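Local coordinates for protein Csc2 (Thermofilum pendens, PDB 4TXD) that binds a zinc ion and probably RNA, as the Cas7-family protein of a type I-D CRISPR immune system, at residues Arg52-Phe57 against Lys289-Thr294; Thr195-Asp200 against Ala245-Leu250. One frame throughout, in Å; residues are numbered along the deposited sequence. Where two conformers were deposited one is given.

Interaction 1: residues Arg52-Phe57 against Lys289-Thr294; sequences RIEVVF and KYASTT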
loop_
_atom_site.group_PDB
_atom_site.type_symbol
_atom_site.label_atom_id
_atom_site.label_comp_id
_atom_site.label_asym_id
_atom_site.label_seq_id
_atom_site.Cartn_x
_atom_site.Cartn_y
_atom_site.Cartn_z
ATOM N N ARG A 52 -4.232 -0.616 -15.652
ATOM C CA ARG A 52 -4.063 -0.371 -14.234
ATOM C C ARG A 52 -5.426 -0.337 -13.576
ATOM O O ARG A 52 -6.450 -0.115 -14.235
ATOM C CB ARG A 52 -3.322 0.953 -14.001
ATOM C CG ARG A 52 -4.125 2.181 -14.429
ATOM C CD ARG A 52 -3.250 3.410 -14.571
ATOM N NE ARG A 52 -2.604 3.475 -15.875
ATOM C CZ ARG A 52 -1.482 4.146 -16.121
ATOM N NH1 ARG A 52 -0.860 4.790 -15.138
ATOM N NH2 ARG A 52 -0.971 4.157 -17.345
ATOM N N ILE A 53 -5.432 -0.572 -12.274
ATOM C CA ILE A 53 -6.622 -0.399 -11.476
ATOM C C ILE A 53 -6.397 0.780 -10.527
ATOM O O ILE A 53 -5.479 0.758 -9.703
ATOM C CB ILE A 53 -6.947 -1.666 -10.706
ATOM C CG1 ILE A 53 -7.200 -2.809 -11.709
ATOM C CG2 ILE A 53 -8.144 -1.446 -9.768
ATOM C CD1 ILE A 53 -7.421 -4.156 -11.063
ATOM N N GLU A 54 -7.203 1.822 -10.686
ATOM C CA GLU A 54 -7.223 2.936 -9.735
ATOM C C GLU A 54 -8.064 2.614 -8.508
ATOM O O GLU A 54 -9.184 2.111 -8.635
ATOM C CB GLU A 54 -7.785 4.200 -10.380
ATOM C CG GLU A 54 -6.902 4.876 -11.381
ATOM C CD GLU A 54 -7.621 6.028 -12.038
ATOM O OE1 GLU A 54 -8.514 5.759 -12.866
ATOM O OE2 GLU A 54 -7.305 7.195 -11.722
ATOM N N VAL A 55 -7.538 2.909 -7.320
ATOM C CA VAL A 55 -8.342 2.831 -6.111
ATOM C C VAL A 55 -8.355 4.194 -5.399
ATOM O O VAL A 55 -7.303 4.803 -5.173
ATOM C CB VAL A 55 -7.843 1.719 -5.157
ATOM C CG1 VAL A 55 -6.394 1.903 -4.812
ATOM C CG2 VAL A 55 -8.679 1.685 -3.899
ATOM N N VAL A 56 -9.553 4.691 -5.096
ATOM C CA VAL A 56 -9.700 5.971 -4.394
ATOM C C VAL A 56 -10.229 5.689 -3.010
ATOM O O VAL A 56 -11.147 4.874 -2.836
ATOM C CB VAL A 56 -10.638 6.943 -5.148
ATOM C CG1 VAL A 56 -10.931 8.199 -4.313
ATOM C CG2 VAL A 56 -10.022 7.340 -6.475
ATOM N N PHE A 57 -9.643 6.352 -2.019
ATOM C CA PHE A 57 -9.949 6.072 -0.642
ATOM C C PHE A 57 -9.880 7.324 0.226
ATOM O O PHE A 57 -9.363 8.366 -0.192
ATOM C CB PHE A 57 -9.006 4.979 -0.092
ATOM C CG PHE A 57 -7.529 5.330 -0.162
ATOM C CD1 PHE A 57 -6.793 5.115 -1.328
ATOM C CD2 PHE A 57 -6.874 5.837 0.953
ATOM C CE1 PHE A 57 -5.423 5.435 -1.382
ATOM C CE2 PHE A 57 -5.507 6.159 0.912
ATOM C CZ PHE A 57 -4.783 5.951 -0.261
ATOM N N LYS A 289 -6.658 1.693 -19.184
ATOM C CA LYS A 289 -5.340 1.866 -19.756
ATOM C C LYS A 289 -4.704 3.113 -19.175
ATOM O O LYS A 289 -3.517 3.119 -18.850
ATOM C CB LYS A 289 -5.411 1.961 -21.279
ATOM C CG LYS A 289 -4.066 2.200 -21.937
ATOM C CD LYS A 289 -4.172 2.187 -23.454
ATOM C CE LYS A 289 -2.822 2.458 -24.100
ATOM N NZ LYS A 289 -2.905 2.446 -25.586
ATOM N N TYR A 290 -5.505 4.164 -19.039
ATOM C CA TYR A 290 -5.033 5.415 -18.454
ATOM C C TYR A 290 -5.844 5.797 -17.216
ATOM O O TYR A 290 -7.019 5.451 -17.095
ATOM C CB TYR A 290 -5.093 6.545 -19.478
ATOM C CG TYR A 290 -4.271 6.299 -20.728
ATOM C CD1 TYR A 290 -2.882 6.359 -20.695
ATOM C CD2 TYR A 290 -4.885 6.019 -21.944
ATOM C CE1 TYR A 290 -2.127 6.140 -21.836
ATOM C CE2 TYR A 290 -4.137 5.798 -23.091
ATOM C CZ TYR A 290 -2.760 5.862 -23.030
ATOM O OH TYR A 290 -2.014 5.644 -24.166
ATOM N N ALA A 291 -5.201 6.508 -16.299
ATOM C CA ALA A 291 -5.855 6.955 -15.074
ATOM C C ALA A 291 -6.941 7.973 -15.397
ATOM O O ALA A 291 -6.813 8.743 -16.343
ATOM C CB ALA A 291 -4.835 7.550 -14.119
ATOM N N SER A 292 -8.007 7.981 -14.611
ATOM C CA SER A 292 -9.102 8.895 -14.874
ATOM C C SER A 292 -9.084 10.100 -13.930
ATOM O O SER A 292 -9.758 11.097 -14.186
ATOM C CB SER A 292 -10.434 8.155 -14.772
ATOM O OG SER A 292 -10.595 7.585 -13.484
ATOM N N THR A 293 -8.302 10.026 -12.856
ATOM C CA THR A 293 -8.288 11.120 -11.876
ATOM C C THR A 293 -7.001 11.110 -11.042
ATOM O O THR A 293 -6.121 10.286 -11.281
ATOM C CB THR A 293 -9.534 11.056 -10.953
ATOM O OG1 THR A 293 -9.604 12.246 -10.156
ATOM C CG2 THR A 293 -9.522 9.825 -10.051
ATOM N N THR A 294 -6.868 12.051 -10.108
ATOM C CA THR A 294 -5.713 12.084 -9.200
ATOM C C THR A 294 -6.194 12.531 -7.836
ATOM O O THR A 294 -7.189 13.254 -7.738
ATOM C CB THR A 294 -4.574 13.050 -9.661
ATOM O OG1 THR A 294 -4.991 14.413 -9.511
ATOM C CG2 THR A 294 -4.124 12.794 -11.118
#
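Glu54 extends its carboxylate from strand 52-57 into the loop 289-294 and takes three hydrogen bonds there. Two converge on one oxygen: Ser292 OG donates to Glu54 OE1 over 2.8 Å from the syn side, while Ser292 N, at 2.9 Å, meets Glu54 OE1 from above the carboxylate plane. The second oxygen, Glu54 OE2, turns its syn lone pair to Thr293 N at 3.2 Å, and it also has a salt bridge with Arg244. Donors on both oxygens restrict rotation of the carboxylate, and one acidic group thereby holds two successive loop amides. With an alanine here in place of Glu54, the amides of Ser292 and Thr293 and the Ser292 hydroxyl would probably lose their acceptor, and Arg244 one of its carboxylate partners.

A second polar grip comes from Arg52, whose guanidinium approaches side-on. Arg52 NE and Arg52 NH2 both donate hydrogen bonds to Lys289 O, each 3.1 Å long, a forked arrangement with bent N-H...O angles of 143° and 141°. The bend at chi3 (84°) turns the guanidinium so that this edge meets the carbonyl, while NH1 is left to a salt bridge with Glu246.

Van der Waals contact is sparser. The methyl of Ala291 lies over one face of the carboxylate, CB 3.5 Å from Glu54 OE2, and the apolar Thr293 CG2 approaches Val56 CG2 at 4.4 Å.

The two pieces run in nearly the same direction, but Glu54 CA and Ala291 CA are 6.8 Å apart and the links between the segments are made by side chains. Strand 277-288 instead pairs with strand 52-61 through the backbone, Arg52 with Gly288 and Glu54 with Lys286. The chain then doubles back over the sheet face bearing Arg52, Glu54 and Val56 and enters helix 295-301, capped by Thr294, with Leu298 touching Val56 and Thr293.

Interaction 2: residues Thr195-Asp200 against Ala245-Leu250; sequences TRVRFD and AELVDL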
loop_
_atom_site.group_PDB
_atom_site.type_symbol
_atom_site.label_atom_id
_atom_site.label_comp_id
_atom_site.label_asym_id
_atom_site.label_seq_id
_atom_site.Cartn_x
_atom_site.Cartn_y
_atom_site.Cartn_z
ATOM N N THR A 195 7.605 -1.492 -6.710
ATOM C CA THR A 195 6.220 -1.641 -6.247
ATOM C C THR A 195 5.204 -1.692 -7.402
ATOM O O THR A 195 5.311 -0.958 -8.396
ATOM C CB THR A 195 5.830 -0.494 -5.271
ATOM O OG1 THR A 195 4.515 -0.736 -4.754
ATOM C CG2 THR A 195 5.861 0.877 -5.976
ATOM N N ARG A 196 4.221 -2.578 -7.271
ATOM C CA ARG A 196 3.119 -2.657 -8.220
ATOM C C ARG A 196 1.915 -1.886 -7.659
ATOM O O ARG A 196 0.832 -1.882 -8.236
ATOM C CB ARG A 196 2.765 -4.130 -8.511
ATOM C CG ARG A 196 3.584 -4.741 -9.679
ATOM C CD ARG A 196 3.320 -6.252 -9.852
ATOM N NE ARG A 196 3.815 -6.983 -8.695
ATOM C CZ ARG A 196 3.312 -8.120 -8.225
ATOM N NH1 ARG A 196 2.274 -8.707 -8.817
ATOM N NH2 ARG A 196 3.865 -8.662 -7.153
ATOM N N VAL A 197 2.141 -1.241 -6.523
ATOM C CA VAL A 197 1.150 -0.375 -5.864
ATOM C C VAL A 197 1.759 1.026 -5.750
ATOM O O VAL A 197 2.638 1.255 -4.924
ATOM C CB VAL A 197 0.766 -0.905 -4.458
ATOM C CG1 VAL A 197 -0.251 0.026 -3.759
ATOM C CG2 VAL A 197 0.228 -2.340 -4.556
ATOM N N ARG A 198 1.333 1.937 -6.622
ATOM C CA ARG A 198 1.873 3.292 -6.649
ATOM C C ARG A 198 0.887 4.282 -6.028
ATOM O O ARG A 198 -0.201 4.478 -6.557
ATOM C CB ARG A 198 2.184 3.722 -8.083
ATOM C CG ARG A 198 3.375 3.026 -8.713
ATOM C CD ARG A 198 4.204 4.014 -9.528
ATOM N NE ARG A 198 4.275 3.672 -10.946
ATOM C CZ ARG A 198 3.593 4.292 -11.908
ATOM N NH1 ARG A 198 2.772 5.292 -11.614
ATOM N NH2 ARG A 198 3.731 3.908 -13.170
ATOM N N PHE A 199 1.276 4.911 -4.931
ATOM C CA PHE A 199 0.399 5.884 -4.272
ATOM C C PHE A 199 0.586 7.299 -4.804
ATOM O O PHE A 199 1.721 7.742 -4.996
ATOM C CB PHE A 199 0.642 5.915 -2.763
ATOM C CG PHE A 199 0.095 4.733 -2.026
ATOM C CD1 PHE A 199 -1.255 4.659 -1.706
ATOM C CD2 PHE A 199 0.939 3.696 -1.637
ATOM C CE1 PHE A 199 -1.769 3.563 -1.015
ATOM C CE2 PHE A 199 0.440 2.599 -0.946
ATOM C CZ PHE A 199 -0.914 2.525 -0.634
ATOM N N ASP A 200 -0.525 8.010 -5.002
ATOM C CA ASP A 200 -0.509 9.478 -5.015
ATOM C C ASP A 200 -0.195 9.936 -3.594
ATOM O O ASP A 200 -0.331 9.157 -2.651
ATOM C CB ASP A 200 -1.868 10.068 -5.433
ATOM C CG ASP A 200 -2.167 9.928 -6.901
ATOM O OD1 ASP A 200 -1.419 9.253 -7.636
ATOM O OD2 ASP A 200 -3.204 10.500 -7.316
ATOM N N ALA A 245 -4.478 5.265 -5.315
ATOM C CA ALA A 245 -3.372 4.385 -5.671
ATOM C C ALA A 245 -3.628 3.734 -7.020
ATOM O O ALA A 245 -4.781 3.554 -7.429
ATOM C CB ALA A 245 -3.151 3.329 -4.596
ATOM N N GLU A 246 -2.546 3.430 -7.732
ATOM C CA GLU A 246 -2.641 2.649 -8.963
ATOM C C GLU A 246 -2.037 1.261 -8.734
ATOM O O GLU A 246 -0.909 1.131 -8.251
ATOM C CB GLU A 246 -1.943 3.368 -10.122
ATOM C CG GLU A 246 -2.720 4.578 -10.615
ATOM C CD GLU A 246 -2.075 5.227 -11.825
ATOM O OE1 GLU A 246 -1.119 4.639 -12.380
ATOM O OE2 GLU A 246 -2.516 6.328 -12.215
ATOM N N LEU A 247 -2.822 0.234 -9.044
ATOM C CA LEU A 247 -2.445 -1.159 -8.808
ATOM C C LEU A 247 -2.258 -1.821 -10.167
ATOM O O LEU A 247 -3.186 -1.853 -10.964
ATOM C CB LEU A 247 -3.514 -1.894 -7.987
ATOM C CG LEU A 247 -3.507 -1.684 -6.469
ATOM C CD1 LEU A 247 -3.588 -0.208 -6.082
ATOM C CD2 LEU A 247 -4.645 -2.471 -5.809
ATOM N N VAL A 248 -1.051 -2.303 -10.446
ATOM C CA VAL A 248 -0.756 -2.856 -11.769
ATOM C C VAL A 248 -0.214 -4.284 -11.684
ATOM O O VAL A 248 0.504 -4.629 -10.745
ATOM C CB VAL A 248 0.270 -1.974 -12.545
ATOM C CG1 VAL A 248 -0.303 -0.595 -12.814
ATOM C CG2 VAL A 248 1.555 -1.845 -11.769
ATOM N N ASP A 249 -0.582 -5.106 -12.663
ATOM C CA ASP A 249 -0.057 -6.466 -12.809
ATOM C C ASP A 249 -0.228 -7.324 -11.564
ATOM O O ASP A 249 0.608 -8.179 -11.266
ATOM C CB ASP A 249 1.422 -6.410 -13.211
ATOM C CG ASP A 249 1.617 -5.768 -14.563
ATOM O OD1 ASP A 249 0.738 -5.963 -15.428
ATOM O OD2 ASP A 249 2.625 -5.059 -14.759
ATOM N N LEU A 250 -1.322 -7.098 -10.838
ATOM C CA LEU A 250 -1.642 -7.917 -9.683
ATOM C C LEU A 250 -2.548 -9.078 -10.064
ATOM O O LEU A 250 -3.340 -8.981 -11.002
ATOM C CB LEU A 250 -2.338 -7.089 -8.588
ATOM C CG LEU A 250 -1.589 -5.898 -7.993
ATOM C CD1 LEU A 250 -2.378 -5.352 -6.824
ATOM C CD2 LEU A 250 -0.191 -6.317 -7.546
#
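Arg198 and Glu246 form the hydrogen-bonded pair at the centre of this antiparallel ladder: Arg198 N lies 2.9 Å from Glu246 O, and Glu246 N lies 2.8 Å from Arg198 O. Val248 N continues the ladder to Arg196 O at 2.9 Å, with an N-H...O angle of 166°. Val197 with Leu247 and Phe199 with Ala245 are the non-hydrogen-bonded pairs, and the strand directions differ by 165°.

On the face carrying those two pairs the contacts are apolar. Val197 and Leu247 lie side by side, with Val197 CG1 4.1 Å from Leu247 CD1, and Ala245 CB comes within 3.7 Å of Phe199 CD1.

Beyond the regular ladder, Arg196 carries the contact. A bend of its chain at chi3 (-66°) carries NH1 to Asp249 O, to which Arg196 NH1 donates at 3.0 Å; the oxygen sits in the guanidinium plane, whereas the donor stands above the carbonyl plane. Leu250 CD2 covers one guanidinium face, 3.7 Å from Arg196 NH1.

A second shell positions these groups. Arg196 NH2 bonds to Thr172 O and its NH1 has a salt bridge with Glu254. Leu255 and Thr258 of helix 252-263 touch Leu247, and Leu97 and Met98 of helix 94-115 touch Phe199. The zinc site is near: the Arg196 side chain is about 9 Å from that of zinc ligand Cys171.

Glu246 OE1 is salt-bridged to Arg52 and OE2 to Arg244, which would probably stabilise its negative charge. The chemistry thus divides by face: an apolar side under the helices, as expected for an RRM-type sheet, and a charged side bearing Arg198 and Glu246, while Arg196 joins residues 249-250 to Thr172, next in sequence to Cys171.

Overall arrangement
After a short helix, 24-27, the chain lays down strand 52-61, then strands 77-82 and 85-92 and helices 94-115 and 118-134 before reaching 195-200. A helix-free excursion of 44 residues returns it to 245-250, where interaction 2 closes its loop. After helix 252-263 and strand 277-288, residues 289-294 come back to 52-57, so interaction 1 closes a far longer loop that contains interaction 2 whole; the two nest and do not cross. Their centres are 9 Å apart and both reach the same sheet, in which strand 52-61 lies beside strand 240-247. Ile53 pairs with Leu247 through the backbone, and Ala291 packs on Glu246. Together they tie the loop before helix 295-301 to the sheet centre.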